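Local coordinates for putative diflavin flavoprotein A 3 (Synechocystis sp., PDB 6H0C) that forms the flavodiiron core of a modular flavoprotein that probably passes electrons from NADH to oxygen, reducing it to water, at residues T170-G175 with D200-P205; E193-Y198 with P231-G236; A212-L217 with R242-W247. One frame throughout, in Å; residues are numbered along the deposited sequence.

Contact 1: T170-G175 with D200-P205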
loop_
_atom_site.group_PDB
_atom_site.type_symbol
_atom_site.label_atom_id
_atom_site.label_comp_id
_atom_site.label_asym_id
_atom_site.label_seq_id
_atom_site.Cartn_x
_atom_site.Cartn_y
_atom_site.Cartn_z
ATOM N N THR A 170 -10.673 -4.335 5.671
ATOM C CA THR A 170 -9.300 -4.798 5.477
ATOM C C THR A 170 -8.413 -3.858 4.670
ATOM O O THR A 170 -7.240 -4.169 4.444
ATOM C CB THR A 170 -9.260 -6.176 4.776
ATOM O OG1 THR A 170 -9.903 -6.080 3.500
ATOM C CG2 THR A 170 -9.973 -7.240 5.626
ATOM N N ASP A 171 -8.965 -2.727 4.233
ATOM C CA ASP A 171 -8.169 -1.723 3.522
ATOM C C ASP A 171 -7.443 -2.409 2.350
ATOM O O ASP A 171 -8.088 -3.054 1.513
ATOM C CB ASP A 171 -7.190 -1.021 4.498
ATOM C CG ASP A 171 -6.506 0.219 3.891
ATOM O OD1 ASP A 171 -7.181 1.244 3.653
ATOM O OD2 ASP A 171 -5.278 0.175 3.676
ATOM N N LYS A 172 -6.116 -2.311 2.305
ATOM C CA LYS A 172 -5.383 -2.813 1.154
ATOM C C LYS A 172 -5.269 -4.335 1.125
ATOM O O LYS A 172 -4.889 -4.901 0.105
ATOM C CB LYS A 172 -3.994 -2.180 1.101
ATOM C CG LYS A 172 -4.023 -0.701 0.748
ATOM C CD LYS A 172 -4.236 -0.489 -0.758
ATOM C CE LYS A 172 -4.420 0.998 -1.082
ATOM N NZ LYS A 172 -4.380 1.280 -2.554
ATOM N N LEU A 173 -5.609 -5.007 2.218
ATOM C CA LEU A 173 -5.549 -6.472 2.217
ATOM C C LEU A 173 -6.778 -7.122 1.563
ATOM O O LEU A 173 -7.909 -6.672 1.766
ATOM C CB LEU A 173 -5.400 -7.009 3.643
ATOM C CG LEU A 173 -4.101 -6.663 4.371
ATOM C CD1 LEU A 173 -4.178 -7.064 5.844
ATOM C CD2 LEU A 173 -2.938 -7.353 3.671
ATOM N N PHE A 174 -6.539 -8.174 0.781
ATOM C CA PHE A 174 -7.596 -9.049 0.261
ATOM C C PHE A 174 -8.396 -8.465 -0.907
ATOM O O PHE A 174 -9.467 -8.972 -1.242
ATOM C CB PHE A 174 -8.566 -9.442 1.383
ATOM C CG PHE A 174 -7.960 -10.345 2.414
ATOM C CD1 PHE A 174 -7.402 -11.557 2.048
ATOM C CD2 PHE A 174 -7.950 -9.986 3.746
ATOM C CE1 PHE A 174 -6.835 -12.397 2.993
ATOM C CE2 PHE A 174 -7.392 -10.826 4.702
ATOM C CZ PHE A 174 -6.834 -12.034 4.322
ATOM N N GLY A 175 -7.874 -7.426 -1.540
ATOM C CA GLY A 175 -8.616 -6.760 -2.591
ATOM C C GLY A 175 -8.208 -7.196 -3.985
ATOM O O GLY A 175 -7.448 -8.146 -4.160
ATOM N N ASP A 200 0.691 -10.320 -5.628
ATOM C CA ASP A 200 2.053 -10.271 -6.139
ATOM C C ASP A 200 2.618 -8.860 -6.208
ATOM O O ASP A 200 3.775 -8.633 -5.858
ATOM C CB ASP A 200 2.118 -10.904 -7.525
ATOM C CG ASP A 200 1.932 -12.414 -7.487
ATOM O OD1 ASP A 200 1.999 -13.003 -6.379
ATOM O OD2 ASP A 200 1.729 -13.003 -8.572
ATOM N N CYS A 201 1.812 -7.912 -6.665
ATOM C CA CYS A 201 2.298 -6.544 -6.812
ATOM C C CYS A 201 2.393 -5.797 -5.489
ATOM O O CYS A 201 3.361 -5.071 -5.252
ATOM C CB CYS A 201 1.398 -5.766 -7.774
ATOM S SG CYS A 201 1.507 -6.327 -9.484
ATOM N N LEU A 202 1.386 -5.973 -4.633
ATOM C CA LEU A 202 1.244 -5.161 -3.423
ATOM C C LEU A 202 1.783 -5.800 -2.147
ATOM O O LEU A 202 2.224 -5.094 -1.240
ATOM C CB LEU A 202 -0.233 -4.805 -3.195
ATOM C CG LEU A 202 -0.753 -3.524 -3.856
ATOM C CD1 LEU A 202 -0.931 -3.688 -5.349
ATOM C CD2 LEU A 202 -2.053 -3.079 -3.205
ATOM N N LEU A 203 1.728 -7.125 -2.055
ATOM C CA LEU A 203 1.918 -7.771 -0.754
ATOM C C LEU A 203 3.154 -8.674 -0.672
ATOM O O LEU A 203 3.740 -8.829 0.404
ATOM C CB LEU A 203 0.654 -8.570 -0.388
ATOM C CG LEU A 203 -0.636 -7.737 -0.378
ATOM C CD1 LEU A 203 -1.850 -8.588 -0.031
ATOM C CD2 LEU A 203 -0.499 -6.534 0.571
ATOM N N ALA A 204 3.548 -9.261 -1.800
ATOM C CA ALA A 204 4.706 -10.150 -1.834
ATOM C C ALA A 204 5.984 -9.490 -1.297
ATOM O O ALA A 204 6.767 -10.141 -0.604
ATOM C CB ALA A 204 4.931 -10.661 -3.250
ATOM N N PRO A 205 6.206 -8.197 -1.604
ATOM C CA PRO A 205 7.418 -7.538 -1.080
ATOM C C PRO A 205 7.324 -7.255 0.408
ATOM O O PRO A 205 8.291 -6.783 1.000
ATOM C CB PRO A 205 7.482 -6.226 -1.866
ATOM C CG PRO A 205 6.616 -6.456 -3.083
ATOM C CD PRO A 205 5.505 -7.345 -2.582
#
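Lys172 lies across from Leu202, with their CA atoms 8.4 Å apart, and Leu173 lies across from Leu203 in the same way. Residues 170-175 leave the end of strand 167-171 through a type II' beta turn from Thr170 to Leu173. Residues 200-205 start in helix 189-202. The beta turn is closed twice: Leu173 N bonds to Thr170 O, and Thr170 OG1 donates to Leu173 O at 2.7 Å, tilted 26° out of the carbonyl plane. No hydrogen bond joins the two segments. At the apolar meeting point, Leu173 CD2 sits 4.0 Å from Leu203 CD2 and almost as near Leu203 CD1, so one methyl rests against both methyls of Leu203. The second touch is of similar extent. The Lys172 chain bends at chi2 (-78°), and its CD lies 4.2 Å from Leu202 CD2, with the lysine chain roughly perpendicular to the leucine. The lysine thus packs by its methylenes, while its NZ is hydrogen-bonded to His229 NE2 and to a citrate probably taken up from the crystallisation liquor. Asp171 OD1 in turn is hydrogen-bonded to His83 ND1. Such a loop at the end of a core strand, carrying polar residues into a pocket, is characteristic of the metallo-beta-lactamase-like fold. The pocket probably corresponds to the diiron site of flavodiiron relatives.

Contact 2: E193-Y198 with P231-G236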
loop_
_atom_site.group_PDB
_atom_site.type_symbol
_atom_site.label_atom_id
_atom_site.label_comp_id
_atom_site.label_asym_id
_atom_site.label_seq_id
_atom_site.Cartn_x
_atom_site.Cartn_y
_atom_site.Cartn_z
ATOM N N GLU A 193 -7.209 -14.510 -11.143
ATOM C CA GLU A 193 -6.019 -13.858 -11.694
ATOM C C GLU A 193 -5.819 -12.465 -11.111
ATOM O O GLU A 193 -4.702 -12.091 -10.752
ATOM C CB GLU A 193 -6.085 -13.765 -13.221
ATOM C CG GLU A 193 -4.767 -13.287 -13.849
ATOM C CD GLU A 193 -4.889 -12.884 -15.327
ATOM O OE1 GLU A 193 -6.027 -12.662 -15.812
ATOM O OE2 GLU A 193 -3.833 -12.781 -15.998
ATOM N N ASP A 194 -6.896 -11.692 -11.021
ATOM C CA ASP A 194 -6.817 -10.362 -10.419
ATOM C C ASP A 194 -6.321 -10.408 -8.967
ATOM O O ASP A 194 -5.483 -9.598 -8.555
ATOM C CB ASP A 194 -8.176 -9.675 -10.484
ATOM C CG ASP A 194 -8.614 -9.416 -11.906
ATOM O OD1 ASP A 194 -9.769 -9.754 -12.242
ATOM O OD2 ASP A 194 -7.790 -8.887 -12.686
ATOM N N ARG A 195 -6.834 -11.358 -8.194
ATOM C CA ARG A 195 -6.484 -11.453 -6.783
ATOM C C ARG A 195 -5.022 -11.869 -6.585
ATOM O O ARG A 195 -4.339 -11.347 -5.698
ATOM C CB ARG A 195 -7.435 -12.420 -6.073
ATOM C CG ARG A 195 -8.791 -11.782 -5.777
ATOM C CD ARG A 195 -9.816 -12.810 -5.369
ATOM N NE ARG A 195 -10.953 -12.160 -4.730
ATOM C CZ ARG A 195 -12.118 -12.750 -4.486
ATOM N NH1 ARG A 195 -12.310 -14.022 -4.841
ATOM N NH2 ARG A 195 -13.094 -12.070 -3.891
ATOM N N ARG A 196 -4.537 -12.786 -7.417
ATOM C CA ARG A 196 -3.136 -13.197 -7.363
ATOM C C ARG A 196 -2.209 -12.056 -7.799
ATOM O O ARG A 196 -1.174 -11.819 -7.182
ATOM C CB ARG A 196 -2.900 -14.439 -8.236
ATOM C CG ARG A 196 -1.445 -14.908 -8.311
ATOM C CD ARG A 196 -1.012 -15.543 -7.011
ATOM N NE ARG A 196 0.421 -15.392 -6.767
ATOM C CZ ARG A 196 1.305 -16.381 -6.836
ATOM N NH1 ARG A 196 0.906 -17.608 -7.141
ATOM N NH2 ARG A 196 2.588 -16.141 -6.594
ATOM N N TYR A 197 -2.580 -11.358 -8.867
ATOM C CA TYR A 197 -1.765 -10.267 -9.378
ATOM C C TYR A 197 -1.689 -9.153 -8.335
ATOM O O TYR A 197 -0.637 -8.542 -8.118
ATOM C CB TYR A 197 -2.344 -9.741 -10.695
ATOM C CG TYR A 197 -1.474 -8.709 -11.365
ATOM C CD1 TYR A 197 -0.263 -9.069 -11.949
ATOM C CD2 TYR A 197 -1.848 -7.367 -11.404
ATOM C CE1 TYR A 197 0.548 -8.120 -12.560
ATOM C CE2 TYR A 197 -1.049 -6.420 -12.012
ATOM C CZ TYR A 197 0.147 -6.799 -12.590
ATOM O OH TYR A 197 0.948 -5.858 -13.199
ATOM N N TYR A 198 -2.820 -8.910 -7.684
ATOM C CA TYR A 198 -2.906 -7.936 -6.611
ATOM C C TYR A 198 -1.946 -8.325 -5.487
ATOM O O TYR A 198 -1.135 -7.506 -5.039
ATOM C CB TYR A 198 -4.348 -7.839 -6.100
ATOM C CG TYR A 198 -4.595 -6.760 -5.062
ATOM C CD1 TYR A 198 -4.348 -6.994 -3.707
ATOM C CD2 TYR A 198 -5.094 -5.511 -5.431
ATOM C CE1 TYR A 198 -4.585 -6.016 -2.754
ATOM C CE2 TYR A 198 -5.340 -4.521 -4.482
ATOM C CZ TYR A 198 -5.091 -4.780 -3.145
ATOM O OH TYR A 198 -5.334 -3.798 -2.205
ATOM N N PRO A 231 -14.726 -6.147 -5.484
ATOM C CA PRO A 231 -15.929 -6.606 -4.789
ATOM C C PRO A 231 -15.656 -6.870 -3.322
ATOM O O PRO A 231 -14.504 -7.101 -2.935
ATOM C CB PRO A 231 -16.274 -7.909 -5.511
ATOM C CG PRO A 231 -14.954 -8.416 -5.983
ATOM C CD PRO A 231 -14.183 -7.176 -6.386
ATOM N N LEU A 232 -16.701 -6.832 -2.508
ATOM C CA LEU A 232 -16.574 -7.297 -1.137
ATOM C C LEU A 232 -16.311 -8.799 -1.165
ATOM O O LEU A 232 -16.747 -9.495 -2.086
ATOM C CB LEU A 232 -17.823 -6.956 -0.318
ATOM C CG LEU A 232 -17.862 -5.494 0.142
ATOM C CD1 LEU A 232 -18.248 -4.572 -1.013
ATOM C CD2 LEU A 232 -18.788 -5.311 1.321
ATOM N N VAL A 233 -15.580 -9.288 -0.170
ATOM C CA VAL A 233 -15.163 -10.681 -0.148
ATOM C C VAL A 233 -16.037 -11.464 0.821
ATOM O O VAL A 233 -15.835 -11.415 2.041
ATOM C CB VAL A 233 -13.672 -10.818 0.254
ATOM C CG1 VAL A 233 -13.202 -12.256 0.058
ATOM C CG2 VAL A 233 -12.811 -9.843 -0.550
ATOM N N ARG A 234 -17.024 -12.169 0.277
ATOM C CA ARG A 234 -17.884 -13.011 1.099
ATOM C C ARG A 234 -17.820 -14.472 0.654
ATOM O O ARG A 234 -17.521 -15.376 1.442
ATOM C CB ARG A 234 -19.329 -12.513 1.058
ATOM C CG ARG A 234 -20.278 -13.369 1.894
ATOM C CD ARG A 234 -21.578 -12.646 2.153
ATOM N NE ARG A 234 -21.390 -11.507 3.046
ATOM C CZ ARG A 234 -22.261 -10.509 3.173
ATOM N NH1 ARG A 234 -23.382 -10.517 2.460
ATOM N NH2 ARG A 234 -22.014 -9.505 4.008
ATOM N N TYR A 235 -18.083 -14.692 -0.625
ATOM C CA TYR A 235 -18.120 -16.035 -1.164
ATOM C C TYR A 235 -16.729 -16.623 -1.336
ATOM O O TYR A 235 -16.556 -17.840 -1.247
ATOM C CB TYR A 235 -18.877 -16.027 -2.485
ATOM C CG TYR A 235 -20.263 -15.478 -2.306
ATOM C CD1 TYR A 235 -21.249 -16.239 -1.693
ATOM C CD2 TYR A 235 -20.585 -14.193 -2.720
ATOM C CE1 TYR A 235 -22.524 -15.749 -1.511
ATOM C CE2 TYR A 235 -21.861 -13.693 -2.543
ATOM C CZ TYR A 235 -22.826 -14.480 -1.936
ATOM O OH TYR A 235 -24.102 -13.999 -1.749
ATOM N N GLY A 236 -15.738 -15.765 -1.561
ATOM C CA GLY A 236 -14.373 -16.234 -1.736
ATOM C C GLY A 236 -13.486 -16.074 -0.513
ATOM O O GLY A 236 -12.265 -16.245 -0.600
#
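Arg195 reaches out from helix 189-202 and places its guanidinium against Val233 and Gly236. The close part of the contact is at NH2, which lies 4.0 Å from both Val233 CG1 and Val233 CG2, resting against both methyls. The chain gets there because it is extended from CG to NE (chi2 167°, chi3 164°), and the valine points back to meet it head-on. Beside it the fit is easier: Arg195 NH1 stands 4.3 Å from Gly236 CA, and NH2 is 4.6 Å from Pro231 CG. Beyond the valine, Arg234 and Tyr235 lead their side chains away, and Tyr235 lies on the solvent side. No hydrogen bond links the segments directly. The charge of Arg195 is met by Asp185, whose OD2 forms a salt bridge with NH2 and also accepts Gly236 N. Asp185 OD1 takes Arg234 N and Tyr235 N, so one carboxylate grips both the arginine and the loop backbone. Gly236 is the N-cap of helix 237-253. The arrangement is a buried arginine paired with Asp185, fastening helix 189-202 to the loop between strand 224-227 and helix 237-253 in the metallo-beta-lactamase-like part of the flavodiiron core.

Contact 3: A212-L217 with R242-W247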
loop_
_atom_site.group_PDB
_atom_site.type_symbol
_atom_site.label_atom_id
_atom_site.label_comp_id
_atom_site.label_asym_id
_atom_site.label_seq_id
_atom_site.Cartn_x
_atom_site.Cartn_y
_atom_site.Cartn_z
ATOM N N ALA A 212 2.148 -11.382 9.491
ATOM C CA ALA A 212 1.897 -10.921 10.850
ATOM C C ALA A 212 0.485 -10.340 10.940
ATOM O O ALA A 212 -0.222 -10.551 11.927
ATOM C CB ALA A 212 2.931 -9.891 11.268
ATOM N N ALA A 213 0.086 -9.611 9.899
ATOM C CA ALA A 213 -1.253 -9.041 9.822
ATOM C C ALA A 213 -2.301 -10.140 9.870
ATOM O O ALA A 213 -3.231 -10.078 10.669
ATOM C CB ALA A 213 -1.418 -8.205 8.543
ATOM N N LEU A 214 -2.158 -11.146 9.015
ATOM C CA LEU A 214 -3.203 -12.159 8.900
ATOM C C LEU A 214 -3.284 -12.975 10.166
ATOM O O LEU A 214 -4.344 -13.495 10.518
ATOM C CB LEU A 214 -2.971 -13.075 7.696
ATOM C CG LEU A 214 -3.714 -12.703 6.406
ATOM C CD1 LEU A 214 -3.373 -11.284 5.988
ATOM C CD2 LEU A 214 -3.379 -13.688 5.283
ATOM N N ASN A 215 -2.163 -13.087 10.862
ATOM C CA ASN A 215 -2.191 -13.803 12.124
ATOM C C ASN A 215 -3.055 -13.072 13.145
ATOM O O ASN A 215 -3.843 -13.692 13.853
ATOM C CB ASN A 215 -0.792 -14.005 12.678
ATOM C CG ASN A 215 -0.810 -14.738 13.997
ATOM O OD1 ASN A 215 -1.183 -15.916 14.060
ATOM N ND2 ASN A 215 -0.428 -14.043 15.070
ATOM N N LYS A 216 -2.913 -11.750 13.217
ATOM C CA LYS A 216 -3.751 -10.965 14.119
ATOM C C LYS A 216 -5.235 -11.043 13.729
ATOM O O LYS A 216 -6.112 -11.197 14.585
ATOM C CB LYS A 216 -3.297 -9.505 14.133
ATOM C CG LYS A 216 -1.925 -9.251 14.756
ATOM C CD LYS A 216 -1.617 -7.754 14.766
ATOM C CE LYS A 216 -0.156 -7.453 15.075
ATOM N NZ LYS A 216 0.618 -7.140 13.840
ATOM N N LEU A 217 -5.509 -10.931 12.432
ATOM C CA LEU A 217 -6.882 -10.881 11.930
ATOM C C LEU A 217 -7.638 -12.197 12.123
ATOM O O LEU A 217 -8.869 -12.198 12.163
ATOM C CB LEU A 217 -6.888 -10.495 10.451
ATOM C CG LEU A 217 -6.274 -9.137 10.139
ATOM C CD1 LEU A 217 -6.213 -8.916 8.635
ATOM C CD2 LEU A 217 -7.078 -8.046 10.823
ATOM N N ARG A 242 -6.925 -18.900 2.476
ATOM C CA ARG A 242 -6.027 -20.052 2.337
ATOM C C ARG A 242 -4.963 -19.817 1.248
ATOM O O ARG A 242 -3.799 -20.174 1.419
ATOM C CB ARG A 242 -6.827 -21.329 2.033
ATOM C CG ARG A 242 -7.828 -21.747 3.120
ATOM C CD ARG A 242 -8.431 -23.152 2.866
ATOM N NE ARG A 242 -9.017 -23.308 1.523
ATOM C CZ ARG A 242 -10.320 -23.211 1.240
ATOM N NH1 ARG A 242 -11.197 -22.958 2.207
ATOM N NH2 ARG A 242 -10.753 -23.368 -0.011
ATOM N N ASN A 243 -5.363 -19.208 0.137
ATOM C CA ASN A 243 -4.421 -18.843 -0.919
ATOM C C ASN A 243 -3.339 -17.860 -0.437
ATOM O O ASN A 243 -2.153 -18.046 -0.715
ATOM C CB ASN A 243 -5.171 -18.251 -2.116
ATOM C CG ASN A 243 -5.651 -19.325 -3.107
ATOM O OD1 ASN A 243 -5.054 -19.525 -4.162
ATOM N ND2 ASN A 243 -6.729 -20.008 -2.764
ATOM N N TYR A 244 -3.751 -16.810 0.272
ATOM C CA TYR A 244 -2.798 -15.854 0.834
ATOM C C TYR A 244 -1.755 -16.567 1.703
ATOM O O TYR A 244 -0.553 -16.291 1.609
ATOM C CB TYR A 244 -3.519 -14.793 1.664
ATOM C CG TYR A 244 -3.842 -13.507 0.939
ATOM C CD1 TYR A 244 -4.378 -13.517 -0.348
ATOM C CD2 TYR A 244 -3.645 -12.274 1.565
ATOM C CE1 TYR A 244 -4.691 -12.331 -0.998
ATOM C CE2 TYR A 244 -3.949 -11.090 0.930
ATOM C CZ TYR A 244 -4.469 -11.118 -0.349
ATOM O OH TYR A 244 -4.773 -9.919 -0.976
ATOM N N GLN A 245 -2.215 -17.485 2.548
ATOM C CA GLN A 245 -1.306 -18.225 3.415
ATOM C C GLN A 245 -0.290 -19.009 2.596
ATOM O O GLN A 245 0.901 -19.011 2.911
ATOM C CB GLN A 245 -2.077 -19.171 4.343
ATOM C CG GLN A 245 -2.747 -18.479 5.518
ATOM C CD GLN A 245 -1.811 -17.512 6.254
ATOM O OE1 GLN A 245 -0.583 -17.595 6.143
ATOM N NE2 GLN A 245 -2.397 -16.588 7.010
ATOM N N GLN A 246 -0.763 -19.666 1.540
ATOM C CA GLN A 246 0.110 -20.449 0.673
ATOM C C GLN A 246 1.099 -19.548 -0.077
ATOM O O GLN A 246 2.305 -19.833 -0.128
ATOM C CB GLN A 246 -0.717 -21.264 -0.313
ATOM C CG GLN A 246 0.115 -22.066 -1.281
ATOM C CD GLN A 246 -0.685 -22.508 -2.487
ATOM O OE1 GLN A 246 -1.914 -22.593 -2.434
ATOM N NE2 GLN A 246 0.005 -22.774 -3.591
ATOM N N TRP A 247 0.590 -18.459 -0.647
ATOM C CA TRP A 247 1.444 -17.513 -1.362
ATOM C C TRP A 247 2.498 -16.883 -0.447
ATOM O O TRP A 247 3.657 -16.743 -0.832
ATOM C CB TRP A 247 0.596 -16.418 -2.015
ATOM C CG TRP A 247 -0.383 -16.957 -2.981
ATOM C CD1 TRP A 247 -0.333 -18.166 -3.600
ATOM C CD2 TRP A 247 -1.578 -16.319 -3.433
ATOM N NE1 TRP A 247 -1.421 -18.320 -4.422
ATOM C CE2 TRP A 247 -2.205 -17.197 -4.335
ATOM C CE3 TRP A 247 -2.183 -15.081 -3.164
ATOM C CZ2 TRP A 247 -3.401 -16.885 -4.977
ATOM C CZ3 TRP A 247 -3.377 -14.767 -3.802
ATOM C CH2 TRP A 247 -3.972 -15.667 -4.695
#
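Leu214 meets Tyr244 and Gln245 where helices 207-217 and 237-253 come side by side. Along the first segment, Ala212 and Ala213 begin the helical ladder: Ala212 O accepts Lys216 N, and Ala213 O accepts Leu217 N. Ala213 itself packs on Leu173 and Thr149. Leu214 comes next, and its CA lies 8.4 Å from that of Gln245. Its chi1 (-96°), off the staggered value, and chi2 (57°) together carry CD2 to the other helix. That methyl lies 3.8 Å from Tyr244 CB and 4.0 Å from Tyr244 CD2, so it comes to the edge of the phenol ring, near the ring plane. The tyrosine side chain stands roughly perpendicular to the leucine. On the other partner, the Gln245 chain bends at chi2 (-48°) and brings NE2 alongside the leucine, 3.5 Å from Leu214 CD2 and 3.6 Å from Leu214 CB. The glutamine runs antiparallel to the leucine. Asn215 and Lys216 then turn to the solvent-exposed surface, and Leu217 returns to the interior, where it packs on Leu173 and Ile147. The chemistry is therefore that of one methyl of a branched leucine set between an aromatic edge and the amide nitrogen of a partly exposed glutamine. With no hydrogen bond across, the two helices are held here by shape and burial rather than by directional bonding.

From the N terminus, 170-175 comes first, and contact 1 closes its loop at 200-205. Contact 2 has opened by then, at 193-198 on the same helix, so contacts 1 and 2 cross. Contact 2 closes at 231-236, after contact 3 has opened at 212-217. Contact 3 closes last, at 242-247, and so crosses contact 2 while following contact 1 in series. Together they tie the end of strand 167-171 to helices 189-202, 207-217 and 237-253 and to the loop before helix 237-253. Their neighbourhoods also touch: Tyr198 OH bonds to Lys172 O, Arg196 makes a cation-pi contact with Trp247, and Phe174 stacks on Tyr244.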